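Local coordinates for DUF1425 domain-containing protein (PDB 3O0L) that is of unknown function but is probably a lipoprotein of the DUF1425 family, folding as a two-sheet, all-beta domain that pairs with a second copy, at residues Thr12-Val17 / His23-Val28; Phe60-Ile65 / Val70-Val75. All blocks are in the same frame, centred on the assembly; numbering follows the deposited sequence. Where two conformers were deposited one is given.

Interaction 1. Residues Thr12-Val17 / His23-Val28; sequences TGEVRV and HSDVDV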
ATOM      1  N   THR A  12       3.761   3.345  -3.534  1.00 32.53           N
ATOM      2  CA  THR A  12       4.526   2.185  -4.014  1.00 30.43           C
ATOM      3  C   THR A  12       4.304   0.906  -3.230  1.00 30.84           C
ATOM      4  O   THR A  12       4.891  -0.114  -3.570  1.00 30.83           O
ATOM      5  CB  THR A  12       6.034   2.494  -4.021  1.00 29.92           C
ATOM      6  OG1 THR A  12       6.478   2.745  -2.672  1.00 32.64           O
ATOM      7  CG2 THR A  12       6.352   3.709  -4.885  1.00 36.24           C
ATOM      8  N   GLY A  13       3.502   0.934  -2.165  1.00 28.88           N
ATOM      9  CA  GLY A  13       3.239  -0.244  -1.358  1.00 28.82           C
ATOM     10  C   GLY A  13       4.024  -0.411  -0.070  1.00 30.50           C
ATOM     11  O   GLY A  13       4.006  -1.475   0.556  1.00 30.41           O
ATOM     12  N   GLU A  14       4.783   0.603   0.296  1.00 27.96           N
ATOM     13  CA  GLU A  14       5.532   0.539   1.499  1.00 28.60           C
ATOM     14  C   GLU A  14       4.708   1.054   2.662  1.00 24.68           C
ATOM     15  O   GLU A  14       4.081   2.130   2.557  1.00 29.57           O
ATOM     16  CB  GLU A  14       6.820   1.346   1.357  1.00 31.05           C
ATOM     17  CG  GLU A  14       7.782   1.119   2.524  1.00 38.92           C
ATOM     18  CD  GLU A  14       9.223   1.620   2.302  1.00 46.47           C
ATOM     19  OE1 GLU A  14       9.632   1.919   1.164  1.00 41.75           O
ATOM     20  OE2 GLU A  14       9.961   1.679   3.308  1.00 51.54           O
ATOM     21  N   VAL A  15       4.738   0.338   3.786  1.00 23.13           N
ATOM     22  CA  VAL A  15       3.977   0.713   4.980  1.00 24.31           C
ATOM     23  C   VAL A  15       4.886   0.594   6.171  1.00 28.17           C
ATOM     24  O   VAL A  15       5.504  -0.467   6.399  1.00 25.68           O
ATOM     25  CB  VAL A  15       2.733  -0.151   5.232  1.00 26.01           C
ATOM     26  CG1 VAL A  15       2.011   0.308   6.503  1.00 28.86           C
ATOM     27  CG2 VAL A  15       1.769  -0.068   4.030  1.00 26.52           C
ATOM     28  N   ARG A  16       5.003   1.686   6.905  1.00 25.45           N
ATOM     29  CA  ARG A  16       5.742   1.668   8.135  1.00 26.23           C
ATOM     30  C   ARG A  16       4.877   2.072   9.304  1.00 27.36           C
ATOM     31  O   ARG A  16       4.002   2.928   9.185  1.00 26.20           O
ATOM     32  CB  ARG A  16       7.003   2.494   8.052  1.00 31.76           C
ATOM     33  CG  ARG A  16       6.843   3.915   7.906  1.00 32.42           C
ATOM     34  CD  ARG A  16       8.261   4.637   7.936  1.00 33.53           C
ATOM     35  NE  ARG A  16       8.834   4.645   9.272  1.00 32.22           N
ATOM     36  CZ  ARG A  16      10.141   4.752   9.550  1.00 45.49           C
ATOM     37  NH1 ARG A  16      11.043   4.878   8.582  1.00 52.40           N
ATOM     38  NH2 ARG A  16      10.549   4.734  10.811  1.00 44.62           N
ATOM     39  N   VAL A  17       5.161   1.426  10.424  1.00 23.64           N
ATOM     40  CA  VAL A  17       4.478   1.607  11.692  1.00 28.84           C
ATOM     41  C   VAL A  17       5.532   1.916  12.742  1.00 28.88           C
ATOM     42  O   VAL A  17       6.571   1.210  12.849  1.00 29.46           O
ATOM     43  CB  VAL A  17       3.709   0.318  12.090  1.00 31.27           C
ATOM     44  CG1 VAL A  17       3.046   0.469  13.481  1.00 30.96           C
ATOM     45  CG2 VAL A  17       2.706  -0.057  11.007  1.00 30.65           C
ATOM     46  N   HIS A  23       8.589  -1.006  15.813  1.00 35.77           N
ATOM     47  CA  HIS A  23       8.891  -0.375  14.527  1.00 35.32           C
ATOM     48  C   HIS A  23       8.863  -1.447  13.421  1.00 38.15           C
ATOM     49  O   HIS A  23       9.572  -2.452  13.510  1.00 40.38           O
ATOM     50  CB  HIS A  23      10.250   0.316  14.603  1.00 36.73           C
ATOM     51  CG  HIS A  23      10.347   1.336  15.696  1.00 41.73           C
ATOM     52  ND1 HIS A  23       9.899   2.632  15.548  1.00 42.06           N
ATOM     53  CD2 HIS A  23      10.831   1.247  16.961  1.00 43.26           C
ATOM     54  CE1 HIS A  23      10.094   3.292  16.677  1.00 43.74           C
ATOM     55  NE2 HIS A  23      10.664   2.475  17.549  1.00 41.44           N
ATOM     56  N   SER A  24       8.019  -1.292  12.411  1.00 30.00           N
ATOM     57  CA  SER A  24       8.081  -2.163  11.268  1.00 29.94           C
ATOM     58  C   SER A  24       8.060  -1.350  10.004  1.00 30.17           C
ATOM     59  O   SER A  24       7.643  -0.220  10.007  1.00 28.99           O
ATOM     60  CB  SER A  24       6.900  -3.119  11.254  1.00 32.09           C
ATOM     61  OG  SER A  24       5.707  -2.399  11.247  1.00 39.96           O
ATOM     62  N   ASP A  25       8.528  -1.944   8.922  1.00 27.19           N
ATOM     63  CA  ASP A  25       8.619  -1.278   7.654  1.00 28.70           C
ATOM     64  C   ASP A  25       8.619  -2.367   6.623  1.00 28.00           C
ATOM     65  O   ASP A  25       9.602  -3.094   6.500  1.00 32.47           O
ATOM     66  CB  ASP A  25       9.906  -0.448   7.620  1.00 31.57           C
ATOM     67  CG  ASP A  25       9.980   0.513   6.441  1.00 38.14           C
ATOM     68  OD1 ASP A  25       9.243   0.350   5.461  1.00 39.50           O
ATOM     69  OD2 ASP A  25      10.815   1.444   6.515  1.00 42.24           O
ATOM     70  N   VAL A  26       7.508  -2.510   5.922  1.00 27.71           N
ATOM     71  CA  VAL A  26       7.372  -3.584   4.950  0.50 29.18           C
ATOM     72  C   VAL A  26       6.844  -3.070   3.638  1.00 29.93           C
ATOM     73  O   VAL A  26       6.094  -2.081   3.589  1.00 33.30           O
ATOM     74  CB  VAL A  26       6.444  -4.670   5.450  0.50 29.30           C
ATOM     75  CG1 VAL A  26       6.865  -5.111   6.851  0.50 30.41           C
ATOM     76  CG2 VAL A  26       5.001  -4.193   5.402  0.50 24.50           C
ATOM     77  N   ASP A  27       7.285  -3.711   2.562  1.00 28.49           N
ATOM     78  CA  ASP A  27       6.823  -3.429   1.238  1.00 30.59           C
ATOM     79  C   ASP A  27       6.159  -4.668   0.631  1.00 31.58           C
ATOM     80  O   ASP A  27       6.750  -5.738   0.629  1.00 29.84           O
ATOM     81  CB  ASP A  27       7.978  -2.989   0.371  1.00 35.91           C
ATOM     82  CG  ASP A  27       7.506  -2.542  -0.997  1.00 45.92           C
ATOM     83  OD1 ASP A  27       6.740  -1.565  -1.062  1.00 63.12           O
ATOM     84  OD2 ASP A  27       7.845  -3.193  -2.000  1.00 55.92           O
ATOM     85  N   VAL A  28       4.933  -4.499   0.160  1.00 25.28           N
ATOM     86  CA  VAL A  28       4.123  -5.570  -0.372  1.00 28.25           C
ATOM     87  C   VAL A  28       3.791  -5.259  -1.828  1.00 31.81           C
ATOM     88  O   VAL A  28       3.339  -4.153  -2.132  1.00 36.15           O
ATOM     89  CB  VAL A  28       2.794  -5.693   0.404  1.00 32.37           C
ATOM     90  CG1 VAL A  28       1.927  -6.807  -0.198  1.00 34.19           C
ATOM     91  CG2 VAL A  28       3.073  -5.941   1.899  1.00 31.59           C
TER
HETATM   92  O   HOH W   1       4.773  -2.264   8.631  1.00 31.46           O

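Interaction 2. Residues Phe60-Ile65 / Val70-Val75; sequences FTWYDI and VEDEGV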
ATOM      1  N   PHE A  60      -3.237 -14.874  -0.914  1.00 25.46           N
ATOM      2  CA  PHE A  60      -3.741 -14.279  -2.144  1.00 25.55           C
ATOM      3  C   PHE A  60      -5.225 -14.520  -2.254  1.00 28.77           C
ATOM      4  O   PHE A  60      -5.729 -15.539  -1.776  1.00 26.90           O
ATOM      5  CB  PHE A  60      -3.104 -14.918  -3.381  1.00 26.03           C
ATOM      6  CG  PHE A  60      -1.635 -14.629  -3.566  1.00 23.87           C
ATOM      7  CD1 PHE A  60      -1.217 -13.507  -4.266  1.00 25.69           C
ATOM      8  CD2 PHE A  60      -0.684 -15.500  -3.105  1.00 27.47           C
ATOM      9  CE1 PHE A  60       0.093 -13.253  -4.456  1.00 27.99           C
ATOM     10  CE2 PHE A  60       0.659 -15.240  -3.299  1.00 25.41           C
ATOM     11  CZ  PHE A  60       1.051 -14.122  -3.980  1.00 27.32           C
ATOM     12  N   THR A  61      -5.902 -13.617  -2.949  1.00 25.19           N
ATOM     13  CA  THR A  61      -7.286 -13.814  -3.373  1.00 27.47           C
ATOM     14  C   THR A  61      -7.321 -13.584  -4.888  1.00 27.45           C
ATOM     15  O   THR A  61      -6.453 -12.892  -5.458  1.00 28.90           O
ATOM     16  CB  THR A  61      -8.254 -12.856  -2.685  1.00 29.87           C
ATOM     17  OG1 THR A  61      -7.811 -11.530  -2.920  1.00 37.83           O
ATOM     18  CG2 THR A  61      -8.250 -13.065  -1.149  1.00 23.33           C
ATOM     19  N   TRP A  62      -8.311 -14.173  -5.532  1.00 25.80           N
ATOM     20  CA  TRP A  62      -8.384 -14.188  -6.968  1.00 26.23           C
ATOM     21  C   TRP A  62      -9.733 -13.633  -7.436  1.00 28.85           C
ATOM     22  O   TRP A  62     -10.772 -13.871  -6.814  1.00 29.39           O
ATOM     23  CB  TRP A  62      -8.259 -15.623  -7.416  1.00 24.64           C
ATOM     24  CG  TRP A  62      -6.932 -16.193  -7.154  1.00 22.75           C
ATOM     25  CD1 TRP A  62      -6.524 -16.854  -6.049  1.00 24.52           C
ATOM     26  CD2 TRP A  62      -5.801 -16.120  -8.017  1.00 23.03           C
ATOM     27  NE1 TRP A  62      -5.201 -17.225  -6.166  1.00 24.84           N
ATOM     28  CE2 TRP A  62      -4.743 -16.808  -7.381  1.00 25.62           C
ATOM     29  CE3 TRP A  62      -5.593 -15.598  -9.298  1.00 29.74           C
ATOM     30  CZ2 TRP A  62      -3.478 -16.940  -7.969  1.00 30.68           C
ATOM     31  CZ3 TRP A  62      -4.329 -15.718  -9.871  1.00 29.17           C
ATOM     32  CH2 TRP A  62      -3.301 -16.385  -9.204  1.00 27.23           C
ATOM     33  N   TYR A  63      -9.706 -12.934  -8.569  1.00 30.65           N
ATOM     34  CA  TYR A  63     -10.891 -12.312  -9.156  1.00 33.33           C
ATOM     35  C   TYR A  63     -11.008 -12.617 -10.639  1.00 32.65           C
ATOM     36  O   TYR A  63     -10.015 -12.787 -11.343  1.00 33.47           O
ATOM     37  CB  TYR A  63     -10.844 -10.788  -8.955  1.00 35.93           C
ATOM     38  CG  TYR A  63     -10.646 -10.430  -7.524  1.00 33.47           C
ATOM     39  CD1 TYR A  63     -11.731 -10.298  -6.654  1.00 47.16           C
ATOM     40  CD2 TYR A  63      -9.372 -10.290  -7.009  1.00 37.36           C
ATOM     41  CE1 TYR A  63     -11.535  -9.999  -5.313  1.00 49.37           C
ATOM     42  CE2 TYR A  63      -9.176  -9.993  -5.683  1.00 41.70           C
ATOM     43  CZ  TYR A  63     -10.246  -9.853  -4.842  1.00 47.93           C
ATOM     44  OH  TYR A  63      -9.994  -9.576  -3.529  1.00 54.21           O
ATOM     45  N   ASP A  64     -12.240 -12.667 -11.099  1.00 34.16           N
ATOM     46  CA  ASP A  64     -12.547 -12.935 -12.500  1.00 37.38           C
ATOM     47  C   ASP A  64     -12.726 -11.591 -13.202  1.00 39.76           C
ATOM     48  O   ASP A  64     -12.501 -10.545 -12.588  1.00 37.85           O
ATOM     49  CB  ASP A  64     -13.801 -13.822 -12.628  1.00 39.19           C
ATOM     50  CG  ASP A  64     -15.112 -13.111 -12.247  1.00 39.81           C
ATOM     51  OD1 ASP A  64     -15.131 -11.881 -12.011  1.00 47.63           O
ATOM     52  OD2 ASP A  64     -16.138 -13.824 -12.183  1.00 44.58           O
ATOM     53  N   ILE A  65     -13.109 -11.636 -14.472  1.00 43.89           N
ATOM     54  CA  ILE A  65     -13.219 -10.410 -15.293  1.00 47.79           C
ATOM     55  C   ILE A  65     -14.282  -9.453 -14.774  1.00 49.06           C
ATOM     56  O   ILE A  65     -14.123  -8.259 -14.928  1.00 51.07           O
ATOM     57  CB  ILE A  65     -13.459 -10.748 -16.794  1.00 49.55           C
ATOM     58  CG1 ILE A  65     -13.164  -9.540 -17.704  1.00 54.00           C
ATOM     59  CG2 ILE A  65     -14.867 -11.270 -17.005  1.00 49.67           C
ATOM     60  CD1 ILE A  65     -11.766  -8.931 -17.518  1.00 58.54           C
ATOM     61  N   VAL A  70     -13.050 -15.565  -6.879  1.00 34.54           N
ATOM     62  CA  VAL A  70     -13.029 -16.912  -7.413  1.00 32.45           C
ATOM     63  C   VAL A  70     -12.808 -17.879  -6.246  1.00 29.96           C
ATOM     64  O   VAL A  70     -11.892 -17.671  -5.409  1.00 28.78           O
ATOM     65  CB  VAL A  70     -11.894 -17.051  -8.445  1.00 34.09           C
ATOM     66  CG1 VAL A  70     -11.839 -18.438  -9.013  1.00 30.53           C
ATOM     67  CG2 VAL A  70     -12.040 -16.012  -9.591  1.00 35.09           C
ATOM     68  N   GLU A  71     -13.628 -18.926  -6.176  1.00 29.08           N
ATOM     69  CA  GLU A  71     -13.507 -19.897  -5.105  1.00 26.37           C
ATOM     70  C   GLU A  71     -12.090 -20.443  -5.068  1.00 24.90           C
ATOM     71  O   GLU A  71     -11.590 -20.918  -6.091  1.00 23.69           O
ATOM     72  CB  GLU A  71     -14.468 -21.059  -5.287  1.00 30.85           C
ATOM     73  CG  GLU A  71     -14.282 -22.173  -4.260  1.00 28.88           C
ATOM     74  CD  GLU A  71     -14.419 -21.753  -2.814  1.00 37.77           C
ATOM     75  OE1 GLU A  71     -15.218 -20.832  -2.529  1.00 34.21           O
ATOM     76  OE2 GLU A  71     -13.729 -22.369  -1.951  1.00 33.65           O
ATOM     77  N   ASP A  72     -11.474 -20.421  -3.886  1.00 23.41           N
ATOM     78  CA  ASP A  72     -10.077 -20.825  -3.721  1.00 23.77           C
ATOM     79  C   ASP A  72      -9.985 -21.859  -2.596  1.00 23.61           C
ATOM     80  O   ASP A  72      -9.672 -21.524  -1.448  1.00 23.68           O
ATOM     81  CB  ASP A  72      -9.254 -19.561  -3.411  1.00 21.82           C
ATOM     82  CG  ASP A  72      -7.729 -19.716  -3.633  1.00 29.38           C
ATOM     83  OD1 ASP A  72      -7.252 -20.707  -4.241  1.00 27.75           O
ATOM     84  OD2 ASP A  72      -7.001 -18.785  -3.175  1.00 25.90           O
ATOM     85  N   GLU A  73     -10.315 -23.109  -2.902  1.00 22.41           N
ATOM     86  CA  GLU A  73     -10.456 -24.131  -1.860  1.00 23.05           C
ATOM     87  C   GLU A  73      -9.174 -24.392  -1.111  1.00 23.53           C
ATOM     88  O   GLU A  73      -8.125 -24.566  -1.726  1.00 23.12           O
ATOM     89  CB  GLU A  73     -10.874 -25.455  -2.482  1.00 24.37           C
ATOM     90  CG  GLU A  73     -12.274 -25.497  -3.091  1.00 25.22           C
ATOM     91  CD  GLU A  73     -13.382 -25.557  -2.067  1.00 29.72           C
ATOM     92  OE1 GLU A  73     -13.097 -25.724  -0.859  1.00 26.22           O
ATOM     93  OE2 GLU A  73     -14.540 -25.354  -2.477  1.00 31.07           O
ATOM     94  N   GLY A  74      -9.261 -24.508   0.211  1.00 24.43           N
ATOM     95  CA  GLY A  74      -8.131 -24.978   0.995  1.00 23.94           C
ATOM     96  C   GLY A  74      -6.960 -23.987   0.992  1.00 30.54           C
ATOM     97  O   GLY A  74      -5.801 -24.395   0.933  1.00 32.70           O
ATOM     98  N   VAL A  75      -7.271 -22.698   0.944  1.00 29.30           N
ATOM     99  CA  VAL A  75      -6.212 -21.658   0.974  1.00 29.31           C
ATOM    100  C   VAL A  75      -6.550 -20.820   2.184  1.00 29.82           C
ATOM    101  O   VAL A  75      -7.632 -20.285   2.293  1.00 34.45           O
ATOM    102  CB  VAL A  75      -6.168 -20.796  -0.265  1.00 30.21           C
ATOM    103  CG1 VAL A  75      -5.282 -19.537  -0.053  1.00 30.54           C
ATOM    104  CG2 VAL A  75      -5.658 -21.650  -1.494  1.00 26.70           C
TER
HETATM  105  O   HOH W   2      -7.897 -17.090  -1.477  1.00 35.92           O
HETATM  106  O   HOH W   3      -4.355 -18.688  -3.700  1.00 25.95           O
HETATM  107  O   HOH W   4      -9.932 -16.094  -4.288  1.00 27.92           O

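Interaction 1. Residues Thr12-Val17 / His23-Val28
Two acidic side chains on facing strands swing out along similar paths: Glu14 has CG anti to its backbone N (chi1 -170°) and runs on extended, while Asp25 takes the same first torsion (chi1 -169°), and the two carboxylates converge diagonally. Glu14 OE2 comes 2.6 Å from Asp25 OD1, so close for two acid oxygens that a proton is probably held by one of them, and Glu14 CG touches Asp25 OD1 at 3.4 Å. Arg16, directly across from Asp25 as its non-hydrogen-bonded partner, rests its CB against the Asp25 carboxyl carbon. Its guanidinium NH1 remains 4.0 Å from Asp25 OD2, with no N-H aimed at that oxygen, so only the charges feel each other; the stronger partner of Arg16 is Asp18, a salt bridge through NE. With an alanine in place of Asp25, the Glu14 carboxylate would probably be left without its close oxygen partner and freer to turn, and Arg16 with one acid fewer beside it.

The other face is largely apolar. Val15 and Val26 lie side by side there, as do Val17 and Ser24, whose OG approaches Val17 CB at 3.5 Å. A water donates to both Val15 O and Ser24 OG, the latter also hydrogen-bonded to Glu108. Val15 and Val26 pack on Ile9 of the second subunit.

Between these faces the backbones exchange paired bonds: Val15 N gives to Val26 O at 2.8 Å and Val26 N returns to Val15 O at 2.9 Å, with a second pair joining Val17 and Ser24. At the far end Val28 N reaches Gly13 O, where a side chain on Gly13 would collide with Val28 O. The N-to-C directions of the two strand segments lie 175° apart, an antiparallel beta hairpin within a five-stranded sheet.

Interaction 2. Residues Phe60-Ile65 / Val70-Val75
Asp72 OD2 is gripped by two waters, each donating to it and each also bound to residues 60-65. One, 2.6 Å from Asp72 OD2, also donates to Phe60 O; the other, 2.7 Å from Asp72 OD2, accepts from the indole NE1 of Trp62. The carboxylate oxygen itself comes in at the edge of the indole, near the ring plane and 3.5 Å from Trp62 CD1, with carboxylate and ring planes almost perpendicular at 88°. Asp72 also touches Pro95, which packs on Trp62 as well.

The arrangement joins the end of strand 54-63 to the irregular loop leading to strand 78-82, part of a connection between neighbouring antiparallel strands. Asp72 opens a type II beta turn that ends at Val75, and Gly74 takes the positive phi of that turn. Nearer the start of the loop, Val70 N donates to Trp62 O at 2.8 Å, and a third water bridges Trp62 N and Val70 O. With CG2 beside its backbone N and anti to the carbonyl carbon, Val70 lays that methyl against Tyr63 C and Asp64 N, while its CB meets Trp62 CB at 4.0 Å.

In the fold
Interactions 1 and 2 offer two solutions to the same problem, holding backbone segments together in an all-beta chain. Residues 12-17 and 23-28 pair directly in the five-stranded sheet, whereas 60-65, at the end of strand 54-63 in the three-stranded sheet, meets the loop 70-75 through one backbone bond, side-chain packing and three bridging waters. The contacts lie on opposite sides of the chain's centre, their centres 25 Å apart and nearest atoms about 8 Å. Strand 101-109 relates them: Leu104 packs on both Val28 and Phe60. Interaction 1 borders the second subunit, while no other chain of the assembly touches interaction 2. A bound 1,2-ethanediol, probably from the crystallisation liquor, lies about 4 Å from the Arg16 side chain.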